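Local structure of putative glycosidase ph117-related (Bacteroides thetaiotaomicron, 5A7V) at residues Y61-Q66 and V127-N132; L171-S176 and G186-K191; K358-Y363 and M372-P377. The protein probably cleaves or phosphorolyses mannosides as a member of glycoside hydrolase family GH130, and binds mannopyranose in its central pocket. One frame throughout, in Å; residues are numbered along the deposited sequence.

Contact 1 (Y61-Q66 and V127-N132); sequences YCPMTQ and VFYPDN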
loop_
_atom_site.group_PDB
_atom_site.type_symbol
_atom_site.label_atom_id
_atom_site.label_comp_id
_atom_site.label_asym_id
_atom_site.label_seq_id
_atom_site.Cartn_x
_atom_site.Cartn_y
_atom_site.Cartn_z
ATOM N N TYR A 61 -24.127 -11.409 0.293
ATOM C CA TYR A 61 -25.305 -10.633 -0.120
ATOM C C TYR A 61 -24.915 -9.165 -0.171
ATOM O O TYR A 61 -24.713 -8.524 0.875
ATOM C CB TYR A 61 -26.484 -10.858 0.841
ATOM C CG TYR A 61 -27.772 -10.253 0.353
ATOM C CD1 TYR A 61 -28.124 -8.957 0.681
ATOM C CD2 TYR A 61 -28.646 -10.990 -0.426
ATOM C CE1 TYR A 61 -29.317 -8.403 0.269
ATOM C CE2 TYR A 61 -29.855 -10.477 -0.852
ATOM C CZ TYR A 61 -30.197 -9.178 -0.490
ATOM O OH TYR A 61 -31.406 -8.693 -0.929
ATOM N N CYS A 62 -24.777 -8.626 -1.365
ATOM C CA CYS A 62 -24.296 -7.275 -1.551
ATOM C C CYS A 62 -25.479 -6.346 -1.255
ATOM O O CYS A 62 -26.536 -6.415 -1.899
ATOM C CB CYS A 62 -23.793 -7.060 -2.989
ATOM S SG CYS A 62 -23.461 -5.320 -3.346
ATOM N N PRO A 63 -25.295 -5.410 -0.296
ATOM C CA PRO A 63 -26.410 -4.520 0.037
ATOM C C PRO A 63 -26.712 -3.481 -1.016
ATOM O O PRO A 63 -27.781 -2.866 -0.967
ATOM C CB PRO A 63 -25.966 -3.845 1.370
ATOM C CG PRO A 63 -24.467 -3.888 1.277
ATOM C CD PRO A 63 -24.126 -5.174 0.574
ATOM N N MET A 64 -25.780 -3.287 -1.965
ATOM C CA MET A 64 -26.065 -2.458 -3.136
ATOM C C MET A 64 -26.836 -3.151 -4.227
ATOM O O MET A 64 -27.823 -2.597 -4.734
ATOM C CB MET A 64 -24.769 -1.870 -3.675
ATOM C CG MET A 64 -24.177 -0.913 -2.683
ATOM S SD MET A 64 -25.316 0.393 -2.103
ATOM C CE MET A 64 -25.949 1.467 -3.393
ATOM N N THR A 65 -26.397 -4.357 -4.551
ATOM C CA THR A 65 -26.938 -5.176 -5.632
ATOM C C THR A 65 -28.286 -5.840 -5.216
ATOM O O THR A 65 -29.103 -6.186 -6.078
ATOM C CB THR A 65 -25.934 -6.345 -5.999
ATOM O OG1 THR A 65 -24.602 -5.862 -6.206
ATOM C CG2 THR A 65 -26.309 -6.942 -7.279
ATOM N N GLN A 66 -28.409 -6.115 -3.907
ATOM C CA GLN A 66 -29.515 -6.922 -3.355
ATOM C C GLN A 66 -29.533 -8.330 -3.907
ATOM O O GLN A 66 -30.558 -8.866 -4.228
ATOM C CB GLN A 66 -30.862 -6.206 -3.494
ATOM C CG GLN A 66 -30.859 -4.806 -2.871
ATOM C CD GLN A 66 -32.166 -4.076 -3.103
ATOM O OE1 GLN A 66 -32.258 -3.170 -3.940
ATOM N NE2 GLN A 66 -33.185 -4.491 -2.395
ATOM N N VAL A 127 -15.521 -7.447 5.033
ATOM C CA VAL A 127 -15.722 -6.586 6.216
ATOM C C VAL A 127 -15.916 -5.140 5.853
ATOM O O VAL A 127 -16.309 -4.334 6.717
ATOM C CB VAL A 127 -14.573 -6.683 7.244
ATOM C CG1 VAL A 127 -14.458 -8.106 7.760
ATOM C CG2 VAL A 127 -13.254 -6.213 6.664
ATOM N N PHE A 128 -15.626 -4.721 4.610
ATOM C CA PHE A 128 -15.705 -3.314 4.222
ATOM C C PHE A 128 -16.078 -3.271 2.748
ATOM O O PHE A 128 -15.456 -3.969 1.925
ATOM C CB PHE A 128 -14.361 -2.623 4.476
ATOM C CG PHE A 128 -14.396 -1.115 4.358
ATOM C CD1 PHE A 128 -15.034 -0.361 5.358
ATOM C CD2 PHE A 128 -13.755 -0.437 3.341
ATOM C CE1 PHE A 128 -15.050 1.023 5.289
ATOM C CE2 PHE A 128 -13.752 0.938 3.260
ATOM C CZ PHE A 128 -14.389 1.693 4.255
ATOM N N TYR A 129 -17.096 -2.483 2.397
ATOM C CA TYR A 129 -17.690 -2.554 1.064
ATOM C C TYR A 129 -18.596 -1.380 0.812
ATOM O O TYR A 129 -19.092 -0.751 1.812
ATOM C CB TYR A 129 -18.471 -3.881 0.923
ATOM C CG TYR A 129 -19.288 -4.324 2.152
ATOM C CD1 TYR A 129 -20.547 -3.797 2.430
ATOM C CD2 TYR A 129 -18.746 -5.193 3.067
ATOM C CE1 TYR A 129 -21.234 -4.154 3.592
ATOM C CE2 TYR A 129 -19.426 -5.596 4.210
ATOM C CZ TYR A 129 -20.678 -5.078 4.456
ATOM O OH TYR A 129 -21.393 -5.467 5.576
ATOM N N PRO A 130 -18.949 -1.106 -0.429
ATOM C CA PRO A 130 -19.917 -0.051 -0.719
ATOM C C PRO A 130 -21.309 -0.433 -0.197
ATOM O O PRO A 130 -21.679 -1.627 -0.171
ATOM C CB PRO A 130 -19.886 0.084 -2.238
ATOM C CG PRO A 130 -19.356 -1.230 -2.716
ATOM C CD PRO A 130 -18.406 -1.695 -1.676
ATOM N N ASP A 131 -22.019 0.546 0.340
ATOM C CA ASP A 131 -23.313 0.291 1.024
ATOM C C ASP A 131 -24.202 1.513 0.892
ATOM O O ASP A 131 -23.823 2.530 0.277
ATOM C CB ASP A 131 -23.015 -0.184 2.474
ATOM C CG ASP A 131 -24.133 -0.987 3.174
ATOM O OD1 ASP A 131 -25.328 -0.916 2.789
ATOM O OD2 ASP A 131 -23.739 -1.730 4.132
ATOM N N ASN A 132 -25.399 1.408 1.499
ATOM C CA ASN A 132 -26.428 2.435 1.447
ATOM C C ASN A 132 -26.133 3.495 2.524
ATOM O O ASN A 132 -26.816 3.604 3.547
ATOM C CB ASN A 132 -27.795 1.783 1.658
ATOM C CG ASN A 132 -28.071 0.669 0.667
ATOM O OD1 ASN A 132 -28.027 -0.576 0.981
ATOM N ND2 ASN A 132 -28.351 1.080 -0.495
#
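The pyrrolidine ring of Pro63 lies against the carboxylate of Asp131, the two side chains crossing at about a right angle. Pro63 CB stands 3.3 Å from Asp131 OD1, and Pro63 CG comes within 3.5 Å of Asp131 CG, so ring C-H groups lie against the carboxylate, while its OD1 is also reached by an N-H of its own loop. A turn of Asp131 that sets its CG anti to the backbone N (chi1 -158°) lets OD1 accept this hydrogen bond from the next residue: Asn132 N is 2.7 Å from Asp131 OD1, which it meets on the anti side, 20° out of the carboxylate plane. That bond holds the acid in place beside the proline. Tyr129 presents its ring obliquely to the same proline, CE1 lying 4.0 Å from Pro63 CG, while its backbone O accepts a hydrogen bond from Lys184 NZ.

Met64 works on the neighbouring residues. Bent at chi2 and chi3, its flexible chain folds along the loop, placing CG 3.6 Å from Pro130 O and SD 3.4 Å from Asp131 C. Trp140 touches both Met64 and Pro130, extending the apolar patch.

Cys62 steadies the turn that carries these residues, its SG accepting a hydrogen bond from Thr65 N and its O one from Gln66 N. The chemistry is thus that of a surface junction, between the turn after strand 60-62 and the loop before helix 136-139, apparently held largely by packing: rigid proline and pliant methionine fit against a loop whose acid is oriented by its own backbone, without a salt bridge joining the two segments.

Contact 2 (L171-S176 and G186-K191); sequences LAIATS and GPAFAK
The carbonyl oxygen of Leu171 is gripped by two donors, Ala188 N and a water. Ala188 N lies 2.8 Å from Leu171 O, with an N-H...O angle of 165°, and approaches somewhat tilted from the carbonyl plane. The water donates to Leu171 O over 2.8 Å and accepts from Phe189 N, so successive amides of 186-191 reach the same oxygen, one directly and one through water. Pro187 CA adds a CA-H...O contact to it.

Farther along the strand, Ile173 N donates to Gly186 O in a longer bond of 3.2 Å, from above the carbonyl plane. A second water bridges the same two residues, donating to Ile173 O and accepting from Gly186 N. Between these bonds Ala172 pairs with Pro187 as a non-hydrogen-bonded antiparallel pair, their CA atoms only 4.0 Å apart and their side chains diverging. Proline, lacking an N-H, loses nothing at a position where none is needed. Gly186 has a positive phi of 87°, a conformation suited to glycine, which has no CB to crowd the carbonyl before it.

Pro187 opens a type I turn ending at Ala190, and this bends the chain away from strand 169-176. Ala188 CB points back to the strand, 4.1 Å from Ile173 CG1. Phe189 CG is anti to its carbonyl carbon (chi1 -51°), which carries the ring toward Leu171, where Phe189 CZ meets Leu171 CD2 at 4.1 Å. Met227 and Trp229 of strand 225-229 each touch both Leu171 and Phe189, joining this apolar cluster to the next sheet.

As strand 183-187 peels off, water takes over bonds that direct pairing no longer supplies, while alkyl and aromatic groups seal the buried hairpin end.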
loop_
_atom_site.group_PDB
_atom_site.type_symbol
_atom_site.label_atom_id
_atom_site.label_comp_id
_atom_site.label_asym_id
_atom_site.label_seq_id
_atom_site.Cartn_x
_atom_site.Cartn_y
_atom_site.Cartn_z
ATOM N N LEU A 171 -8.992 9.489 -2.405
ATOM C CA LEU A 171 -8.381 9.023 -1.157
ATOM C C LEU A 171 -9.312 9.357 0.030
ATOM O O LEU A 171 -9.644 10.533 0.215
ATOM C CB LEU A 171 -7.034 9.715 -0.946
ATOM C CG LEU A 171 -6.218 9.276 0.258
ATOM C CD1 LEU A 171 -5.931 7.798 0.284
ATOM C CD2 LEU A 171 -4.920 10.077 0.373
ATOM N N ALA A 172 -9.713 8.322 0.739
ATOM C CA ALA A 172 -10.685 8.457 1.839
ATOM C C ALA A 172 -10.203 7.774 3.086
ATOM O O ALA A 172 -9.248 7.026 3.097
ATOM C CB ALA A 172 -12.038 7.915 1.408
ATOM N N ILE A 173 -10.905 8.057 4.208
ATOM C CA ILE A 173 -10.514 7.585 5.548
ATOM C C ILE A 173 -11.685 6.830 6.185
ATOM O O ILE A 173 -12.854 7.290 6.099
ATOM C CB ILE A 173 -10.087 8.744 6.488
ATOM C CG1 ILE A 173 -9.083 9.705 5.856
ATOM C CG2 ILE A 173 -9.597 8.191 7.806
ATOM C CD1 ILE A 173 -7.715 9.081 5.541
ATOM N N ALA A 174 -11.364 5.726 6.814
ATOM C CA ALA A 174 -12.340 5.027 7.696
ATOM C C ALA A 174 -11.614 4.655 8.974
ATOM O O ALA A 174 -10.404 4.483 9.006
ATOM C CB ALA A 174 -12.886 3.771 7.010
ATOM N N THR A 175 -12.400 4.576 10.075
ATOM C CA THR A 175 -11.821 4.240 11.362
ATOM C C THR A 175 -12.588 3.132 12.066
ATOM O O THR A 175 -13.787 2.910 11.790
ATOM C CB THR A 175 -11.732 5.463 12.313
ATOM O OG1 THR A 175 -13.034 5.939 12.617
ATOM C CG2 THR A 175 -10.915 6.604 11.681
ATOM N N SER A 176 -11.892 2.437 12.943
ATOM C CA SER A 176 -12.474 1.284 13.680
ATOM C C SER A 176 -11.641 0.984 14.910
ATOM O O SER A 176 -10.432 1.229 14.906
ATOM C CB SER A 176 -12.508 0.037 12.766
ATOM O OG SER A 176 -12.964 -1.124 13.454
ATOM N N GLY A 186 -15.290 9.772 4.658
ATOM C CA GLY A 186 -15.249 10.426 3.352
ATOM C C GLY A 186 -13.838 10.828 2.902
ATOM O O GLY A 186 -12.836 10.503 3.549
ATOM N N PRO A 187 -13.779 11.531 1.767
ATOM C CA PRO A 187 -12.487 11.956 1.209
ATOM C C PRO A 187 -11.594 12.669 2.217
ATOM O O PRO A 187 -12.044 13.590 2.948
ATOM C CB PRO A 187 -12.904 12.843 0.030
ATOM C CG PRO A 187 -14.244 12.305 -0.394
ATOM C CD PRO A 187 -14.924 11.914 0.905
ATOM N N ALA A 188 -10.332 12.297 2.247
ATOM C CA ALA A 188 -9.343 12.917 3.123
ATOM C C ALA A 188 -9.233 14.406 2.898
ATOM O O ALA A 188 -8.981 15.150 3.868
ATOM C CB ALA A 188 -7.984 12.272 2.873
ATOM N N PHE A 189 -9.439 14.848 1.659
ATOM C CA PHE A 189 -9.227 16.252 1.288
ATOM C C PHE A 189 -10.549 16.974 0.995
ATOM O O PHE A 189 -10.583 18.010 0.320
ATOM C CB PHE A 189 -8.269 16.363 0.113
ATOM C CG PHE A 189 -7.002 15.591 0.307
ATOM C CD1 PHE A 189 -6.278 15.668 1.472
ATOM C CD2 PHE A 189 -6.532 14.734 -0.699
ATOM C CE1 PHE A 189 -5.112 14.920 1.660
ATOM C CE2 PHE A 189 -5.372 14.023 -0.521
ATOM C CZ PHE A 189 -4.639 14.117 0.638
ATOM N N ALA A 190 -11.658 16.451 1.546
ATOM C CA ALA A 190 -12.956 17.113 1.330
ATOM C C ALA A 190 -13.038 18.555 1.842
ATOM O O ALA A 190 -13.612 19.420 1.203
ATOM C CB ALA A 190 -14.074 16.313 1.981
ATOM N N LYS A 191 -12.490 18.769 3.028
ATOM C CA LYS A 191 -12.751 20.025 3.760
ATOM C C LYS A 191 -11.710 21.131 3.503
ATOM O O LYS A 191 -12.060 22.321 3.508
ATOM C CB LYS A 191 -12.757 19.695 5.260
ATOM C CG LYS A 191 -13.129 20.795 6.234
ATOM C CD LYS A 191 -13.293 20.247 7.660
ATOM C CE LYS A 191 -12.013 20.276 8.488
ATOM N NZ LYS A 191 -12.339 20.705 9.881
HETATM O O HOH W 1 -9.595 13.196 -0.781
HETATM O O HOH W 2 -14.614 7.113 3.953
#

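Contact 3 (K358-Y363 and M372-P377); sequences KWYLYY and MAIYNP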
loop_
_atom_site.group_PDB
_atom_site.type_symbol
_atom_site.label_atom_id
_atom_site.label_comp_id
_atom_site.label_asym_id
_atom_site.label_seq_id
_atom_site.Cartn_x
_atom_site.Cartn_y
_atom_site.Cartn_z
ATOM N N LYS A 358 10.359 -9.157 13.791
ATOM C CA LYS A 358 10.669 -9.131 12.358
ATOM C C LYS A 358 9.666 -8.253 11.643
ATOM O O LYS A 358 8.572 -7.941 12.150
ATOM C CB LYS A 358 10.650 -10.564 11.784
ATOM C CG LYS A 358 11.637 -11.496 12.463
ATOM C CD LYS A 358 11.585 -12.926 11.982
ATOM C CE LYS A 358 12.148 -13.850 13.025
ATOM N NZ LYS A 358 11.181 -14.020 14.188
ATOM N N TRP A 359 9.987 -7.857 10.417
ATOM C CA TRP A 359 9.109 -7.085 9.593
ATOM C C TRP A 359 8.466 -7.944 8.516
ATOM O O TRP A 359 9.159 -8.451 7.598
ATOM C CB TRP A 359 9.832 -5.920 8.942
ATOM C CG TRP A 359 10.174 -4.780 9.904
ATOM C CD1 TRP A 359 11.388 -4.477 10.470
ATOM C CD2 TRP A 359 9.244 -3.776 10.366
ATOM N NE1 TRP A 359 11.258 -3.337 11.243
ATOM C CE2 TRP A 359 9.964 -2.879 11.176
ATOM C CE3 TRP A 359 7.894 -3.515 10.103
ATOM C CZ2 TRP A 359 9.369 -1.742 11.731
ATOM C CZ3 TRP A 359 7.294 -2.415 10.679
ATOM C CH2 TRP A 359 8.032 -1.537 11.497
ATOM N N TYR A 360 7.147 -8.091 8.566
ATOM C CA TYR A 360 6.346 -8.844 7.609
ATOM C C TYR A 360 5.742 -7.880 6.604
ATOM O O TYR A 360 5.031 -6.963 6.973
ATOM C CB TYR A 360 5.239 -9.625 8.324
ATOM C CG TYR A 360 5.740 -10.762 9.183
ATOM C CD1 TYR A 360 6.372 -10.539 10.401
ATOM C CD2 TYR A 360 5.546 -12.086 8.818
ATOM C CE1 TYR A 360 6.854 -11.603 11.163
ATOM C CE2 TYR A 360 5.987 -13.132 9.607
ATOM C CZ TYR A 360 6.650 -12.896 10.778
ATOM O OH TYR A 360 7.108 -13.961 11.568
ATOM N N LEU A 361 6.082 -8.067 5.318
ATOM C CA LEU A 361 5.636 -7.221 4.204
ATOM C C LEU A 361 4.556 -7.932 3.425
ATOM O O LEU A 361 4.747 -9.121 3.082
ATOM C CB LEU A 361 6.853 -6.970 3.306
ATOM C CG LEU A 361 6.641 -6.052 2.100
ATOM C CD1 LEU A 361 6.353 -4.628 2.486
ATOM C CD2 LEU A 361 7.875 -6.132 1.229
ATOM N N TYR A 362 3.473 -7.232 3.121
ATOM C CA TYR A 362 2.333 -7.773 2.364
ATOM C C TYR A 362 2.124 -6.931 1.124
ATOM O O TYR A 362 2.169 -5.691 1.187
ATOM C CB TYR A 362 1.045 -7.822 3.239
ATOM C CG TYR A 362 1.225 -8.844 4.354
ATOM C CD1 TYR A 362 0.938 -10.164 4.140
ATOM C CD2 TYR A 362 1.701 -8.479 5.612
ATOM C CE1 TYR A 362 1.167 -11.133 5.110
ATOM C CE2 TYR A 362 1.957 -9.439 6.569
ATOM C CZ TYR A 362 1.704 -10.770 6.321
ATOM O OH TYR A 362 2.011 -11.715 7.279
ATOM N N TYR A 363 1.943 -7.607 -0.014
ATOM C CA TYR A 363 1.931 -6.923 -1.289
ATOM C C TYR A 363 0.970 -7.593 -2.276
ATOM O O TYR A 363 0.696 -8.803 -2.204
ATOM C CB TYR A 363 3.355 -6.822 -1.876
ATOM C CG TYR A 363 4.058 -8.129 -2.015
ATOM C CD1 TYR A 363 4.784 -8.689 -0.992
ATOM C CD2 TYR A 363 4.026 -8.841 -3.244
ATOM C CE1 TYR A 363 5.442 -9.928 -1.156
ATOM C CE2 TYR A 363 4.681 -10.033 -3.393
ATOM C CZ TYR A 363 5.422 -10.571 -2.385
ATOM O OH TYR A 363 6.107 -11.756 -2.518
ATOM N N MET A 372 3.638 -12.352 0.536
ATOM C CA MET A 372 4.327 -11.846 1.705
ATOM C C MET A 372 5.825 -12.123 1.640
ATOM O O MET A 372 6.281 -13.047 0.915
ATOM C CB MET A 372 3.648 -12.337 2.973
ATOM C CG MET A 372 3.739 -13.773 3.237
ATOM S SD MET A 372 5.288 -14.348 3.942
ATOM C CE MET A 372 5.556 -13.294 5.284
ATOM N N ALA A 373 6.582 -11.362 2.422
ATOM C CA ALA A 373 8.029 -11.605 2.576
ATOM C C ALA A 373 8.478 -11.040 3.943
ATOM O O ALA A 373 7.770 -10.172 4.510
ATOM C CB ALA A 373 8.805 -10.954 1.422
ATOM N N ILE A 374 9.590 -11.535 4.470
ATOM C CA ILE A 374 10.035 -11.202 5.841
ATOM C C ILE A 374 11.430 -10.592 5.806
ATOM O O ILE A 374 12.366 -11.189 5.245
ATOM C CB ILE A 374 10.040 -12.435 6.768
ATOM C CG1 ILE A 374 8.695 -13.148 6.775
ATOM C CG2 ILE A 374 10.458 -12.017 8.195
ATOM C CD1 ILE A 374 8.687 -14.467 7.529
ATOM N N TYR A 375 11.589 -9.429 6.446
ATOM C CA TYR A 375 12.888 -8.834 6.752
ATOM C C TYR A 375 13.155 -9.110 8.227
ATOM O O TYR A 375 12.414 -8.622 9.114
ATOM C CB TYR A 375 12.894 -7.333 6.457
ATOM C CG TYR A 375 13.996 -6.539 7.108
ATOM C CD1 TYR A 375 15.320 -6.958 7.062
ATOM C CD2 TYR A 375 13.701 -5.342 7.789
ATOM C CE1 TYR A 375 16.320 -6.202 7.663
ATOM C CE2 TYR A 375 14.695 -4.603 8.378
ATOM C CZ TYR A 375 15.987 -5.017 8.357
ATOM O OH TYR A 375 16.940 -4.234 8.925
ATOM N N ASN A 376 14.180 -9.889 8.527
ATOM C CA ASN A 376 14.582 -10.189 9.889
ATOM C C ASN A 376 15.832 -9.353 10.210
ATOM O O ASN A 376 16.931 -9.677 9.756
ATOM C CB ASN A 376 14.897 -11.679 10.064
ATOM C CG ASN A 376 15.278 -12.022 11.485
ATOM O OD1 ASN A 376 15.431 -11.125 12.327
ATOM N ND2 ASN A 376 15.443 -13.298 11.755
ATOM N N PRO A 377 15.696 -8.276 11.011
ATOM C CA PRO A 377 16.891 -7.463 11.315
ATOM C C PRO A 377 18.063 -8.258 11.937
ATOM O O PRO A 377 19.207 -7.883 11.777
ATOM C CB PRO A 377 16.336 -6.410 12.294
ATOM C CG PRO A 377 14.882 -6.319 11.976
ATOM C CD PRO A 377 14.459 -7.715 11.619
#
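Met372 and Tyr362 pack side by side in the tight part of the hairpin, with Met372 CB 3.5 Å from Tyr362 CE1. CG of Met372 sits between its own backbone N and carbonyl carbon (chi1 68°), and two further bends carry the methyl forward along its own strand until CE reaches Tyr360 CD2 at 3.7 Å. Ile374 lies alongside the same tyrosine: its CG1 makes an off-centre CH-pi contact and CD1 comes within 3.7 Å of Tyr360 CE2. Long, unbranched methionine can thus serve two aromatic neighbours, whereas beta-branched isoleucine suits the extended strand. Ile88 of strand 87-95 touches both Tyr360 and Tyr362, and Tyr362 OH is hydrogen-bonded to Gly117 O.

The other face carries Trp359, Leu361, Ala373 and Tyr375. The neighbouring Tyr363 ring meets Ala373 N at its edge; Tyr363 OH is held by Glu337. Farther along, Trp359 and Tyr375 meet rim to rim, their planes nearly parallel at 7° and Trp359 CD1 3.6 Å from Tyr375 CD2.

Toward the more exposed end the alkyl stem of Lys358 and the amide of Asn376 replace interlocked apolar side chains. Lys358 NZ and Asn376 OD1 are hydrogen-bonded to Lys356 O and Lys378 N respectively, and Pro377 packs against Trp359 and Lys358.

Four backbone hydrogen bonds run between the strands, including the nearly straight Leu361 N to Ala373 O at 2.8 Å. Reciprocal bonds at Trp359-Tyr375 and Leu361-Ala373 alternate with non-hydrogen-bonded pairs, the signature of an antiparallel beta hairpin, here the last two strands of a sheet that is probably one blade, consistent with the five-bladed beta-propeller of GH130 enzymes.

In the fold
Along the chain the three contacts follow in series. Contact 1 joins the turn after strand 60-62 to the loop between strand 121-122 and helix 136-139 at the surface. Contact 2 closes the outer hairpin of the four-stranded sheet 143-187, and contact 3 the outer hairpin of the sheet 347-375. Contacts 1 and 2 have centres about 19 Å apart and touch directly, Phe128 CZ packing 3.8 Å from Ala174 CB, so the loop leans on the sheet of contact 2. Contact 3 is remote, its centre about 28 Å from that of contact 2. Contacts 2 and 3 lie in separate antiparallel sheets on opposite sides of the chain's centre, consistent with blades round a mannose-binding middle.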